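Local coordinates for protein lipase (Photobacterium sp. M37, PDB 2ORY) that hydrolyses the ester bonds of triacylglycerols as a cold-adapted lipase, probably through a serine nucleophile of the alpha/beta-hydrolase type, at residues Met106-Lys111 and Ile125-Tyr131; Gly132-Leu136 and Leu179-Leu183; Ala11-Met15 and Leu41-Phe47. All coordinates share one frame; numbering follows the deposited sequence.

Contact 1 of 3, residues Met106-Lys111 and Ile125-Tyr131; sequences MVSAMK and ISESTSY
K111 and E127 meet because both side chains leave the backbone with CG opposite the carbonyl carbon (chi1 -87° and -66°); the lysine then runs out straight and bends at its last torsion. This brings K111 NZ to within 3.2 Å of E127 OE2, a salt bridge whose hydrogen bond is weak. On the way, K111 CD passes S130 OG at 3.6 Å, so the aliphatic part of the lysine lies against the first turn of the helix. The glutamate also packs on A109, whose small CB sits 3.4 Å from E127 CD. Beneath these side chains, M110-K111 and I125-S126 pair within the hairpin strands 110-112 and 124-126, the second of which leads straight into helix 127-138. K111 and I125 are a hydrogen-bonded pair, K111 N giving to I125 O and I125 N to K111 O, both at 2.8 Å; M110 and S126 form a non-hydrogen-bonded pair whose side chains diverge. S126 is the N-cap: its short hydroxyl accepts from T129 N at 2.9 Å. Two N-H groups of the first turn are taken by the incoming loop instead, E127 N by A109 O and S128 N by M106 O, while S128 OG bonds to D104. M106, bent at chi2 and chi3, carries its flexible thioether to the Y131 ring in an oblique Met-aromatic contact, SD lying 5.3 Å from the ring centroid.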
loop_
_atom_site.group_PDB
_atom_site.type_symbol
_atom_site.label_atom_id
_atom_site.label_comp_id
_atom_site.label_asym_id
_atom_site.label_seq_id
_atom_site.Cartn_x
_atom_site.Cartn_y
_atom_site.Cartn_z
ATOM N N MET A 106 -17.300 -4.145 -0.198
ATOM C CA MET A 106 -16.596 -5.326 0.287
ATOM C C MET A 106 -15.991 -5.356 1.681
ATOM O O MET A 106 -15.265 -6.293 2.010
ATOM C CB MET A 106 -15.518 -5.716 -0.724
ATOM C CG MET A 106 -15.747 -7.064 -1.382
ATOM S SD MET A 106 -15.956 -6.985 -3.177
ATOM C CE MET A 106 -14.406 -6.521 -3.672
ATOM N N VAL A 107 -16.258 -4.355 2.506
ATOM C CA VAL A 107 -15.713 -4.397 3.852
ATOM C C VAL A 107 -16.797 -4.817 4.824
ATOM O O VAL A 107 -16.517 -5.059 5.997
ATOM C CB VAL A 107 -15.101 -3.037 4.305
ATOM C CG1 VAL A 107 -13.812 -2.763 3.523
ATOM C CG2 VAL A 107 -16.115 -1.893 4.121
ATOM N N SER A 108 -18.036 -4.923 4.347
ATOM C CA SER A 108 -19.127 -5.333 5.229
ATOM C C SER A 108 -19.147 -6.844 5.441
ATOM O O SER A 108 -19.731 -7.329 6.406
ATOM C CB SER A 108 -20.480 -4.848 4.691
ATOM O OG SER A 108 -20.624 -5.135 3.312
ATOM N N ALA A 109 -18.496 -7.580 4.547
ATOM C CA ALA A 109 -18.409 -9.034 4.651
ATOM C C ALA A 109 -16.940 -9.364 4.922
ATOM O O ALA A 109 -16.053 -8.663 4.440
ATOM C CB ALA A 109 -18.876 -9.698 3.335
ATOM N N MET A 110 -16.674 -10.418 5.688
ATOM C CA MET A 110 -15.288 -10.776 6.006
ATOM C C MET A 110 -14.982 -12.257 5.850
ATOM O O MET A 110 -15.885 -13.100 5.886
ATOM C CB MET A 110 -14.947 -10.348 7.445
ATOM C CG MET A 110 -15.178 -8.871 7.720
ATOM S SD MET A 110 -14.759 -8.356 9.398
ATOM C CE MET A 110 -12.964 -7.962 9.202
ATOM N N LYS A 111 -13.695 -12.558 5.679
ATOM C CA LYS A 111 -13.206 -13.931 5.547
ATOM C C LYS A 111 -12.155 -14.226 6.620
ATOM O O LYS A 111 -11.332 -13.374 6.968
ATOM C CB LYS A 111 -12.611 -14.172 4.153
ATOM C CG LYS A 111 -13.656 -14.601 3.120
ATOM C CD LYS A 111 -13.039 -14.899 1.758
ATOM C CE LYS A 111 -14.007 -15.662 0.852
ATOM N NZ LYS A 111 -15.315 -14.962 0.653
ATOM N N ILE A 125 -10.250 -10.932 7.780
ATOM C CA ILE A 125 -9.899 -9.817 6.927
ATOM C C ILE A 125 -11.131 -9.482 6.085
ATOM O O ILE A 125 -12.012 -10.321 5.893
ATOM C CB ILE A 125 -8.721 -10.178 6.001
ATOM C CG1 ILE A 125 -9.043 -11.446 5.214
ATOM C CG2 ILE A 125 -7.462 -10.358 6.826
ATOM C CD1 ILE A 125 -7.979 -11.806 4.202
ATOM N N SER A 126 -11.209 -8.254 5.594
ATOM C CA SER A 126 -12.344 -7.864 4.768
ATOM C C SER A 126 -12.242 -8.653 3.465
ATOM O O SER A 126 -11.147 -9.041 3.062
ATOM C CB SER A 126 -12.267 -6.381 4.433
ATOM O OG SER A 126 -11.152 -6.145 3.578
ATOM N N GLU A 127 -13.373 -8.882 2.806
ATOM C CA GLU A 127 -13.355 -9.580 1.536
ATOM C C GLU A 127 -12.607 -8.685 0.573
ATOM O O GLU A 127 -11.939 -9.147 -0.350
ATOM C CB GLU A 127 -14.775 -9.823 1.018
ATOM C CG GLU A 127 -15.601 -10.779 1.858
ATOM C CD GLU A 127 -16.839 -11.256 1.115
ATOM O OE1 GLU A 127 -17.419 -10.444 0.358
ATOM O OE2 GLU A 127 -17.234 -12.431 1.291
ATOM N N SER A 128 -12.735 -7.386 0.803
ATOM C CA SER A 128 -12.060 -6.382 -0.003
ATOM C C SER A 128 -10.562 -6.694 -0.105
ATOM O O SER A 128 -10.014 -6.830 -1.206
ATOM C CB SER A 128 -12.269 -5.007 0.639
ATOM O OG SER A 128 -11.822 -3.982 -0.208
ATOM N N THR A 129 -9.885 -6.811 1.033
ATOM C CA THR A 129 -8.452 -7.113 0.989
ATOM C C THR A 129 -8.245 -8.573 0.566
ATOM O O THR A 129 -7.285 -8.893 -0.143
ATOM C CB THR A 129 -7.746 -6.850 2.361
ATOM O OG1 THR A 129 -8.094 -7.877 3.289
ATOM C CG2 THR A 129 -8.158 -5.493 2.935
ATOM N N SER A 130 -9.162 -9.452 0.975
ATOM C CA SER A 130 -9.058 -10.864 0.594
ATOM C C SER A 130 -8.991 -11.001 -0.938
ATOM O O SER A 130 -8.129 -11.712 -1.473
ATOM C CB SER A 130 -10.248 -11.655 1.159
ATOM O OG SER A 130 -10.169 -13.028 0.805
ATOM N N TYR A 131 -9.882 -10.316 -1.652
ATOM C CA TYR A 131 -9.846 -10.390 -3.111
ATOM C C TYR A 131 -8.603 -9.689 -3.648
ATOM O O TYR A 131 -8.044 -10.107 -4.661
ATOM C CB TYR A 131 -11.113 -9.783 -3.759
ATOM C CG TYR A 131 -12.328 -10.689 -3.654
ATOM C CD1 TYR A 131 -13.252 -10.528 -2.623
ATOM C CD2 TYR A 131 -12.485 -11.781 -4.507
ATOM C CE1 TYR A 131 -14.297 -11.436 -2.430
ATOM C CE2 TYR A 131 -13.524 -12.703 -4.323
ATOM C CZ TYR A 131 -14.424 -12.523 -3.275
ATOM O OH TYR A 131 -15.427 -13.437 -3.042
#

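Contact 2 of 3, residues Gly132-Leu136 and Leu179-Leu183; sequences GLKTL and LSSTL
Helix segments 132-136 and 179-183 cross at -70° with their axes 10.3 Å apart, and the CA atoms of L133 and L179 make the nearest pair. L179 points at the other helix, its CD2 lying against the backbone at G132, 3.8 Å from G132 C and equally close to L133 N. Having no side chain, G132 lets the methyl lie directly against the main chain. The other branch of L179 turns to L136, whose CD1 also rests 4.1 Å from L179 CB, the two side chains meeting at a slant. That single L136 methyl touches L183 CD1 as well, at 4.2 Å, and so bridges two leucines one helical turn apart. L133 completes the interface: with CG opposite its own backbone N (chi1 173°), it sends CD1 across to L183 CA at 4.0 Å and CD2 to the methyl of T182. The threonine can present that methyl because its hydroxyl is bonded back to A178 O within its own helix. I89 of the central strand 84-90 touches L136, L179 and L183, which places the crossing against the sheet of the alpha/beta-hydrolase fold; helix 175-189 follows the probable nucleophile elbow. The joint is made by leucine and threonine methyls packed on each other and on backbone, so shape complementarity and the hydrophobic effect, rather than directional bonds, should account for its stability.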
loop_
_atom_site.group_PDB
_atom_site.type_symbol
_atom_site.label_atom_id
_atom_site.label_comp_id
_atom_site.label_asym_id
_atom_site.label_seq_id
_atom_site.Cartn_x
_atom_site.Cartn_y
_atom_site.Cartn_z
ATOM N N GLY A 132 -8.171 -8.626 -2.975
ATOM C CA GLY A 132 -6.987 -7.917 -3.419
ATOM C C GLY A 132 -5.746 -8.806 -3.337
ATOM O O GLY A 132 -4.921 -8.840 -4.272
ATOM N N LEU A 133 -5.605 -9.516 -2.218
ATOM C CA LEU A 133 -4.474 -10.429 -2.014
ATOM C C LEU A 133 -4.503 -11.584 -3.023
ATOM O O LEU A 133 -3.462 -11.935 -3.572
ATOM C CB LEU A 133 -4.492 -11.019 -0.593
ATOM C CG LEU A 133 -3.461 -12.130 -0.307
ATOM C CD1 LEU A 133 -2.044 -11.597 -0.506
ATOM C CD2 LEU A 133 -3.643 -12.647 1.117
ATOM N N LYS A 134 -5.691 -12.167 -3.259
ATOM C CA LYS A 134 -5.833 -13.289 -4.209
ATOM C C LYS A 134 -5.438 -12.862 -5.616
ATOM O O LYS A 134 -4.833 -13.643 -6.346
ATOM C CB LYS A 134 -7.267 -13.861 -4.222
ATOM C CG LYS A 134 -7.725 -14.451 -2.868
ATOM C CD LYS A 134 -6.750 -15.512 -2.304
ATOM C CE LYS A 134 -6.252 -15.212 -0.866
ATOM N NZ LYS A 134 -7.331 -15.153 0.182
ATOM N N THR A 135 -5.777 -11.632 -6.003
ATOM C CA THR A 135 -5.387 -11.160 -7.324
ATOM C C THR A 135 -3.858 -11.037 -7.390
ATOM O O THR A 135 -3.263 -11.326 -8.423
ATOM C CB THR A 135 -6.026 -9.802 -7.657
ATOM O OG1 THR A 135 -5.468 -8.787 -6.810
ATOM C CG2 THR A 135 -7.512 -9.862 -7.427
ATOM N N LEU A 136 -3.217 -10.606 -6.297
ATOM C CA LEU A 136 -1.746 -10.508 -6.286
ATOM C C LEU A 136 -1.074 -11.895 -6.290
ATOM O O LEU A 136 0.017 -12.050 -6.821
ATOM C CB LEU A 136 -1.243 -9.723 -5.058
ATOM C CG LEU A 136 -1.653 -8.240 -4.935
ATOM C CD1 LEU A 136 -1.046 -7.634 -3.693
ATOM C CD2 LEU A 136 -1.211 -7.469 -6.164
ATOM N N LEU A 179 -2.345 -3.952 1.382
ATOM C CA LEU A 179 -2.009 -5.182 0.682
ATOM C C LEU A 179 -0.584 -5.670 0.947
ATOM O O LEU A 179 -0.367 -6.859 1.188
ATOM C CB LEU A 179 -2.224 -5.013 -0.832
ATOM C CG LEU A 179 -3.668 -4.874 -1.330
ATOM C CD1 LEU A 179 -3.668 -4.608 -2.819
ATOM C CD2 LEU A 179 -4.452 -6.126 -1.028
ATOM N N SER A 180 0.388 -4.766 0.921
ATOM C CA SER A 180 1.766 -5.177 1.154
ATOM C C SER A 180 1.927 -5.795 2.535
ATOM O O SER A 180 2.488 -6.875 2.675
ATOM C CB SER A 180 2.734 -3.990 0.985
ATOM O OG SER A 180 2.480 -2.948 1.921
ATOM N N SER A 181 1.412 -5.130 3.559
ATOM C CA SER A 181 1.561 -5.670 4.901
ATOM C C SER A 181 0.840 -7.015 4.989
ATOM O O SER A 181 1.332 -7.975 5.601
ATOM C CB SER A 181 1.018 -4.678 5.929
ATOM O OG SER A 181 -0.333 -4.357 5.672
ATOM N N THR A 182 -0.321 -7.097 4.350
ATOM C CA THR A 182 -1.073 -8.338 4.359
ATOM C C THR A 182 -0.300 -9.408 3.570
ATOM O O THR A 182 -0.186 -10.540 4.026
ATOM C CB THR A 182 -2.511 -8.118 3.777
ATOM O OG1 THR A 182 -3.196 -7.128 4.567
ATOM C CG2 THR A 182 -3.336 -9.430 3.804
ATOM N N LEU A 183 0.271 -9.046 2.420
ATOM C CA LEU A 183 1.006 -10.021 1.627
ATOM C C LEU A 183 2.208 -10.542 2.407
ATOM O O LEU A 183 2.486 -11.749 2.383
ATOM C CB LEU A 183 1.478 -9.432 0.283
ATOM C CG LEU A 183 2.162 -10.463 -0.640
ATOM C CD1 LEU A 183 1.738 -10.295 -2.085
ATOM C CD2 LEU A 183 3.653 -10.315 -0.538
#

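Contact 3 of 3, residues Ala11-Met15 and Leu41-Phe47; sequences AFSYM and LKTWKPF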
loop_
_atom_site.group_PDB
_atom_site.type_symbol
_atom_site.label_atom_id
_atom_site.label_comp_id
_atom_site.label_asym_id
_atom_site.label_seq_id
_atom_site.Cartn_x
_atom_site.Cartn_y
_atom_site.Cartn_z
ATOM N N ALA A 11 10.082 5.699 -1.968
ATOM C CA ALA A 11 10.462 5.879 -3.362
ATOM C C ALA A 11 9.963 4.726 -4.229
ATOM O O ALA A 11 9.505 4.933 -5.350
ATOM C CB ALA A 11 11.993 6.003 -3.475
ATOM N N PHE A 12 10.069 3.505 -3.722
ATOM C CA PHE A 12 9.609 2.348 -4.479
ATOM C C PHE A 12 8.092 2.311 -4.516
ATOM O O PHE A 12 7.499 1.921 -5.518
ATOM C CB PHE A 12 10.121 1.053 -3.852
ATOM C CG PHE A 12 11.571 0.782 -4.121
ATOM C CD1 PHE A 12 12.486 0.691 -3.069
ATOM C CD2 PHE A 12 12.017 0.582 -5.425
ATOM C CE1 PHE A 12 13.820 0.400 -3.314
ATOM C CE2 PHE A 12 13.348 0.294 -5.680
ATOM C CZ PHE A 12 14.255 0.199 -4.622
ATOM N N SER A 13 7.466 2.718 -3.417
ATOM C CA SER A 13 6.018 2.724 -3.351
ATOM C C SER A 13 5.468 3.716 -4.360
ATOM O O SER A 13 4.459 3.444 -5.014
ATOM C CB SER A 13 5.533 3.098 -1.950
ATOM O OG SER A 13 5.703 2.019 -1.043
ATOM N N TYR A 14 6.134 4.860 -4.499
ATOM C CA TYR A 14 5.666 5.884 -5.439
ATOM C C TYR A 14 6.000 5.613 -6.896
ATOM O O TYR A 14 5.245 6.005 -7.793
ATOM C CB TYR A 14 6.153 7.276 -5.023
ATOM C CG TYR A 14 5.205 7.925 -4.023
ATOM C CD1 TYR A 14 4.904 7.289 -2.814
ATOM C CD2 TYR A 14 4.576 9.143 -4.298
ATOM C CE1 TYR A 14 4.000 7.840 -1.904
ATOM C CE2 TYR A 14 3.663 9.718 -3.387
ATOM C CZ TYR A 14 3.379 9.053 -2.190
ATOM O OH TYR A 14 2.481 9.576 -1.276
ATOM N N MET A 15 7.107 4.920 -7.133
ATOM C CA MET A 15 7.497 4.565 -8.493
ATOM C C MET A 15 6.450 3.589 -9.043
ATOM O O MET A 15 6.290 3.458 -10.252
ATOM C CB MET A 15 8.878 3.900 -8.489
ATOM C CG MET A 15 9.466 3.667 -9.886
ATOM S SD MET A 15 11.136 2.954 -9.823
ATOM C CE MET A 15 10.770 1.253 -9.579
ATOM N N LEU A 41 15.000 4.111 -11.864
ATOM C CA LEU A 41 16.048 3.463 -11.095
ATOM C C LEU A 41 17.421 3.984 -11.513
ATOM O O LEU A 41 18.428 3.676 -10.885
ATOM C CB LEU A 41 15.986 1.952 -11.297
ATOM C CG LEU A 41 14.809 1.189 -10.690
ATOM C CD1 LEU A 41 14.931 -0.283 -11.066
ATOM C CD2 LEU A 41 14.808 1.359 -9.171
ATOM N N LYS A 42 17.450 4.790 -12.568
ATOM C CA LYS A 42 18.699 5.325 -13.087
ATOM C C LYS A 42 18.867 6.816 -12.857
ATOM O O LYS A 42 19.975 7.332 -12.914
ATOM C CB LYS A 42 18.781 5.039 -14.583
ATOM C CG LYS A 42 20.046 5.522 -15.250
ATOM C CD LYS A 42 19.938 5.412 -16.772
ATOM C CE LYS A 42 18.915 6.398 -17.345
ATOM N NZ LYS A 42 18.849 6.367 -18.840
ATOM N N THR A 43 17.774 7.509 -12.583
ATOM C CA THR A 43 17.855 8.945 -12.396
ATOM C C THR A 43 17.406 9.468 -11.042
ATOM O O THR A 43 17.906 10.492 -10.572
ATOM C CB THR A 43 17.048 9.658 -13.490
ATOM O OG1 THR A 43 15.663 9.306 -13.368
ATOM C CG2 THR A 43 17.555 9.238 -14.874
ATOM N N TRP A 44 16.454 8.784 -10.413
ATOM C CA TRP A 44 15.958 9.220 -9.104
ATOM C C TRP A 44 17.106 9.191 -8.098
ATOM O O TRP A 44 17.829 8.193 -8.007
ATOM C CB TRP A 44 14.840 8.289 -8.626
ATOM C CG TRP A 44 13.503 8.472 -9.298
ATOM C CD1 TRP A 44 13.270 8.863 -10.587
ATOM C CD2 TRP A 44 12.222 8.183 -8.731
ATOM N NE1 TRP A 44 11.923 8.832 -10.859
ATOM C CE2 TRP A 44 11.257 8.414 -9.739
ATOM C CE3 TRP A 44 11.795 7.744 -7.470
ATOM C CZ2 TRP A 44 9.889 8.218 -9.522
ATOM C CZ3 TRP A 44 10.431 7.551 -7.254
ATOM C CH2 TRP A 44 9.498 7.786 -8.274
ATOM N N LYS A 45 17.267 10.274 -7.341
ATOM C CA LYS A 45 18.340 10.358 -6.351
ATOM C C LYS A 45 18.454 9.105 -5.466
ATOM O O LYS A 45 19.484 8.424 -5.461
ATOM C CB LYS A 45 18.156 11.590 -5.459
ATOM C CG LYS A 45 18.323 12.937 -6.148
ATOM C CD LYS A 45 18.260 14.055 -5.108
ATOM C CE LYS A 45 18.146 15.439 -5.742
ATOM N NZ LYS A 45 18.038 16.547 -4.733
ATOM N N PRO A 46 17.391 8.778 -4.714
ATOM C CA PRO A 46 17.431 7.599 -3.844
ATOM C C PRO A 46 17.869 6.282 -4.494
ATOM O O PRO A 46 18.302 5.357 -3.799
ATOM C CB PRO A 46 16.008 7.544 -3.280
ATOM C CG PRO A 46 15.196 8.191 -4.332
ATOM C CD PRO A 46 16.042 9.367 -4.726
ATOM N N PHE A 47 17.779 6.188 -5.816
ATOM C CA PHE A 47 18.173 4.956 -6.494
ATOM C C PHE A 47 19.586 5.014 -7.087
ATOM O O PHE A 47 20.036 4.051 -7.695
ATOM C CB PHE A 47 17.182 4.610 -7.621
ATOM C CG PHE A 47 15.742 4.474 -7.171
ATOM C CD1 PHE A 47 15.418 3.833 -5.974
ATOM C CD2 PHE A 47 14.704 4.965 -7.962
ATOM C CE1 PHE A 47 14.074 3.684 -5.568
ATOM C CE2 PHE A 47 13.365 4.821 -7.568
ATOM C CZ PHE A 47 13.050 4.177 -6.365
#
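F12 and F47 lie obliquely across each other, their planes at 34° and their centroids 4.8 Å apart, in a buried aromatic cluster that joins the N-terminal helix 5-15 to the end of helix 30-43 and the turn after it, near the alpha/beta-hydrolase sheet. One rim carbon, F47 CE1, sits over a face of the F12 ring, 3.5 Å from F12 CE2. L41 CD2 lies over one face of F47 toward its rim and also meets F12 CE2, so this branched leucine fills the angle between the two rings. A11 is small enough to let F47 approach the helix itself: A11 CB is 3.6 Å from F47 CZ and also touches the ring of P46. M15 comes from the next turn of the helix. Its CG is placed opposite the backbone N (chi1 -172°), and the chain stays extended as far as SD, which stands above the face of the W44 six-membered ring, nearly on its normal but at a distance, 5.2 Å from the centroid. The same sulfur meets F47 obliquely, giving two Met-aromatic contacts from one polarisable atom. The flat indole of W44 reaches both A11 and M15, one turn apart: its CH2 packs on M15 CB and CA, while NE1 has a weak hydrogen bond to Y18. F12 has a further aromatic neighbour in W52, edge-to-face. On the six-membered ring, W44 CZ3 comes 3.4 Å from A11 O, which approaches obliquely.

Along the chain, contact 3 closes first, then contact 1, then contact 2. Contacts 1 and 2 share helix 127-138, whose start packs on the loop and strand of 106-111 and whose later part crosses helix 175-189; their centres are 12 Å apart, and they touch where T129 O meets L179 CD2. Both lie in the class 3 lipase range. Contact 3 stands apart, its centre about 32 Å from that of contact 1, on the opposite side of the chain's centre, and about 22 Å from that of contact 2. Contact 2 is the most central, packed near the probable nucleophile elbow, so the set runs from one flank of the hydrolase fold through its interior to the N-terminal helices.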